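Local structure of inositol 2-dehydrogenase/D-chiro-inositol 3-dehydrogenase (Lactobacillus casei, 4MIO) at the interface of chains A and B. The protein catalyses the NAD-dependent oxidation of myo-inositol to 2-keto-myo-inositol and of D-chiro-inositol to 1-keto-D-chiro-inositol. Residues are numbered along the deposited sequence; one frame, centred on the assembly and turned at random. Chains: chain A/B, Inositol 2-dehydrogenase/D-chiro-inositol 3-dehydrogenase.

The interface of chains A and B. Residues chain A 154, 156, 213, 227, 229, 239; chain B 150, 152, 241, 243, 248.
A:Leu227 and B:Ile243 meet tip to tip where two copies of this Gfo/Idh/MocA-family dehydrogenase lay the beta-sheets of their C-terminal alpha/beta domains face to face across a two-fold axis, a pairing within the deposited four-chain assembly that is probably biological. This is the tight part of the patch: CD2 of A:Leu227 comes to 3.7 Å from CG1 of B:Ile243, with the CD1 methyl of the same isoleucine close by. With CG of A:Leu227 turned away from its own backbone N (chi1 166°), one methyl goes to the isoleucine and the other toward B:Val150, whose CG2 lies 4.2 Å from CD1 of A:Leu227. The guanidinium of B:Arg152 lays one face over CB of A:Leu227, offset toward its rim. The CG2 branch of B:Ile243 instead passes alongside the ring of A:His229, 3.6 Å from ND1. Packing is looser toward A:Leu213, whose CD2 stays 4.3 Å from CG2 of B:Val150.

On the other side the contact turns polar and wet. The extended chain of A:Lys239 brings NZ over the gap between two carboxylate oxygens side by side ahead of it, making salt bridges with both. OE1 of B:Glu248 takes A:Lys239 NZ at 2.7 Å through its syn lone pair, while OE2 of B:Glu241 meets the same NZ at 3.0 Å from above the carboxylate plane, 37° out of it. Water 2 fills in beside the lysine nitrogen, bonding to NZ, A:Ser154 OG and an oxygen of each glutamate. OE2 of B:Glu248 also holds water 1, which reaches ND1 of A:His229 at 2.7 Å. The two acids would be expected to keep the lysine charged, and the water bridge probably helps fix the rotation of the imidazole.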
ATOM      1  N   SER A 154      18.193   3.800   0.411  1.00 13.37           N
ATOM      2  CA  SER A 154      18.227   5.025  -0.390  1.00 14.09           C
ATOM      3  C   SER A 154      18.192   6.221   0.522  1.00 12.63           C
ATOM      4  O   SER A 154      17.498   6.224   1.480  1.00 14.58           O
ATOM      5  CB  SER A 154      17.029   5.102  -1.327  1.00 14.86           C
ATOM      6  OG  SER A 154      17.064   4.065  -2.255  1.00 17.59           O
ATOM      7  N   ILE A 156      17.514   9.922  -0.414  1.00 13.67           N
ATOM      8  CA  ILE A 156      17.003  10.741  -1.492  1.00 13.97           C
ATOM      9  C   ILE A 156      16.696  12.165  -0.994  1.00 14.03           C
ATOM     10  O   ILE A 156      16.025  12.348  -0.029  1.00 13.85           O
ATOM     11  CB  ILE A 156      15.717  10.163  -2.039  1.00 12.90           C
ATOM     12  CG1 ILE A 156      15.895   8.692  -2.430  1.00 13.67           C
ATOM     13  CG2 ILE A 156      15.232  10.984  -3.212  1.00 13.41           C
ATOM     14  CD1 ILE A 156      16.911   8.412  -3.420  1.00 14.80           C
ATOM     15  N   LEU A 213      26.648   5.603  -5.593  1.00 13.35           N
ATOM     16  CA  LEU A 213      26.339   4.302  -5.051  1.00 14.38           C
ATOM     17  C   LEU A 213      27.409   3.893  -4.048  1.00 18.79           C
ATOM     18  O   LEU A 213      28.553   3.920  -4.348  1.00 19.49           O
ATOM     19  CB  LEU A 213      26.221   3.277  -6.152  1.00 14.36           C
ATOM     20  CG  LEU A 213      25.103   3.469  -7.188  1.00 15.62           C
ATOM     21  CD1 LEU A 213      25.279   2.560  -8.340  1.00 17.63           C
ATOM     22  CD2 LEU A 213      23.759   3.206  -6.574  1.00 17.62           C
ATOM     23  N   LEU A 227      21.959   3.913  -2.220  1.00 13.36           N
ATOM     24  CA  LEU A 227      21.842   4.925  -3.261  1.00 13.55           C
ATOM     25  C   LEU A 227      21.740   6.291  -2.619  1.00 14.86           C
ATOM     26  O   LEU A 227      20.862   6.539  -1.834  1.00 14.47           O
ATOM     27  CB  LEU A 227      20.586   4.679  -4.098  1.00 14.33           C
ATOM     28  CG  LEU A 227      20.103   5.797  -5.016  1.00 13.04           C
ATOM     29  CD1 LEU A 227      21.067   5.994  -6.117  1.00 16.16           C
ATOM     30  CD2 LEU A 227      18.758   5.470  -5.550  1.00 18.13           C
ATOM     31  N   HIS A 229      21.216  10.118  -3.637  1.00 13.29           N
ATOM     32  CA  HIS A 229      20.715  10.903  -4.751  1.00 14.45           C
ATOM     33  C   HIS A 229      20.177  12.219  -4.225  1.00 12.96           C
ATOM     34  O   HIS A 229      19.113  12.275  -3.739  1.00 14.61           O
ATOM     35  CB  HIS A 229      19.609  10.132  -5.466  1.00 12.25           C
ATOM     36  CG  HIS A 229      19.214  10.716  -6.783  1.00 12.45           C
ATOM     37  ND1 HIS A 229      18.103  10.317  -7.464  1.00 14.03           N
ATOM     38  CD2 HIS A 229      19.782  11.680  -7.527  1.00 14.66           C
ATOM     39  CE1 HIS A 229      18.007  11.012  -8.573  1.00 15.17           C
ATOM     40  NE2 HIS A 229      19.023  11.831  -8.642  1.00 15.16           N
ATOM     41  N   LYS A 239      14.841   5.240   2.525  1.00 13.39           N
ATOM     42  CA  LYS A 239      14.319   3.901   2.280  1.00 12.44           C
ATOM     43  C   LYS A 239      15.312   2.889   2.844  1.00 14.99           C
ATOM     44  O   LYS A 239      16.470   3.130   2.836  1.00 14.18           O
ATOM     45  CB  LYS A 239      14.135   3.630   0.777  1.00 15.08           C
ATOM     46  CG  LYS A 239      13.329   4.637   0.041  1.00 16.42           C
ATOM     47  CD  LYS A 239      13.203   4.217  -1.391  1.00 19.31           C
ATOM     48  CE  LYS A 239      12.502   5.231  -2.275  1.00 21.68           C
ATOM     49  NZ  LYS A 239      12.227   4.648  -3.602  1.00 26.19           N
TER
ATOM     50  N   VAL B 150      19.862   4.930 -12.381  1.00 13.38           N
ATOM     51  CA  VAL B 150      20.071   3.683 -11.703  1.00 14.17           C
ATOM     52  C   VAL B 150      18.794   2.846 -11.818  1.00 14.86           C
ATOM     53  O   VAL B 150      17.723   3.349 -11.840  1.00 14.58           O
ATOM     54  CB  VAL B 150      20.406   3.929 -10.216  1.00 12.20           C
ATOM     55  CG1 VAL B 150      20.508   2.636  -9.438  1.00 15.93           C
ATOM     56  CG2 VAL B 150      21.698   4.730 -10.069  1.00 13.66           C
ATOM     57  N   ARG B 152      17.183  -0.552  -9.861  1.00 13.39           N
ATOM     58  CA  ARG B 152      17.315  -1.539  -8.824  1.00 13.53           C
ATOM     59  C   ARG B 152      16.243  -2.579  -9.030  1.00 14.24           C
ATOM     60  O   ARG B 152      15.107  -2.266  -9.204  1.00 15.10           O
ATOM     61  CB  ARG B 152      17.219  -0.907  -7.439  1.00 14.52           C
ATOM     62  CG  ARG B 152      18.251   0.158  -7.197  1.00 22.79           C
ATOM     63  CD  ARG B 152      18.272   0.645  -5.806  1.00 24.96           C
ATOM     64  NE  ARG B 152      19.551   0.426  -5.196  1.00 23.32           N
ATOM     65  CZ  ARG B 152      19.858   0.723  -3.954  1.00 26.02           C
ATOM     66  NH1 ARG B 152      18.967   1.279  -3.162  1.00 21.90           N
ATOM     67  NH2 ARG B 152      21.065   0.509  -3.527  1.00 23.39           N
ATOM     68  N   GLU B 241      12.650  -0.987  -9.918  1.00 12.37           N
ATOM     69  CA  GLU B 241      12.635   0.420  -9.626  1.00 13.85           C
ATOM     70  C   GLU B 241      13.624   1.150 -10.564  1.00 13.42           C
ATOM     71  O   GLU B 241      14.740   0.791 -10.668  1.00 13.33           O
ATOM     72  CB  GLU B 241      13.008   0.638  -8.150  1.00 16.81           C
ATOM     73  CG  GLU B 241      13.231   2.018  -7.700  1.00 19.59           C
ATOM     74  CD  GLU B 241      13.781   2.097  -6.275  1.00 26.80           C
ATOM     75  OE1 GLU B 241      14.249   1.082  -5.759  1.00 30.06           O
ATOM     76  OE2 GLU B 241      13.741   3.167  -5.682  1.00 27.82           O
ATOM     77  N   ILE B 243      15.366   4.774 -11.167  1.00 11.84           N
ATOM     78  CA  ILE B 243      15.687   6.033 -10.572  1.00 14.37           C
ATOM     79  C   ILE B 243      16.099   7.008 -11.666  1.00 14.32           C
ATOM     80  O   ILE B 243      17.065   6.802 -12.330  1.00 14.02           O
ATOM     81  CB  ILE B 243      16.812   5.891  -9.489  1.00 12.73           C
ATOM     82  CG1 ILE B 243      16.362   5.000  -8.324  1.00 16.84           C
ATOM     83  CG2 ILE B 243      17.209   7.218  -9.003  1.00 15.57           C
ATOM     84  CD1 ILE B 243      16.856   3.611  -8.412  1.00 21.71           C
ATOM     85  N   GLU B 248      11.109   8.898  -9.752  1.00 11.23           N
ATOM     86  CA  GLU B 248      11.288   7.471  -9.765  1.00 13.55           C
ATOM     87  C   GLU B 248      10.030   6.773 -10.248  1.00 12.02           C
ATOM     88  O   GLU B 248       8.974   7.291 -10.134  1.00 12.40           O
ATOM     89  CB  GLU B 248      11.661   6.912  -8.385  1.00 12.05           C
ATOM     90  CG  GLU B 248      12.918   7.473  -7.743  1.00 13.33           C
ATOM     91  CD  GLU B 248      13.267   6.855  -6.382  1.00 18.36           C
ATOM     92  OE1 GLU B 248      12.493   6.042  -5.913  1.00 20.34           O
ATOM     93  OE2 GLU B 248      14.321   7.182  -5.838  1.00 16.31           O
TER
HETATM   94  O   HOH W   1      15.638   9.324  -6.768  1.00 15.14           O
HETATM   95  O   HOH W   2      15.316   4.867  -4.360  1.00 20.21           O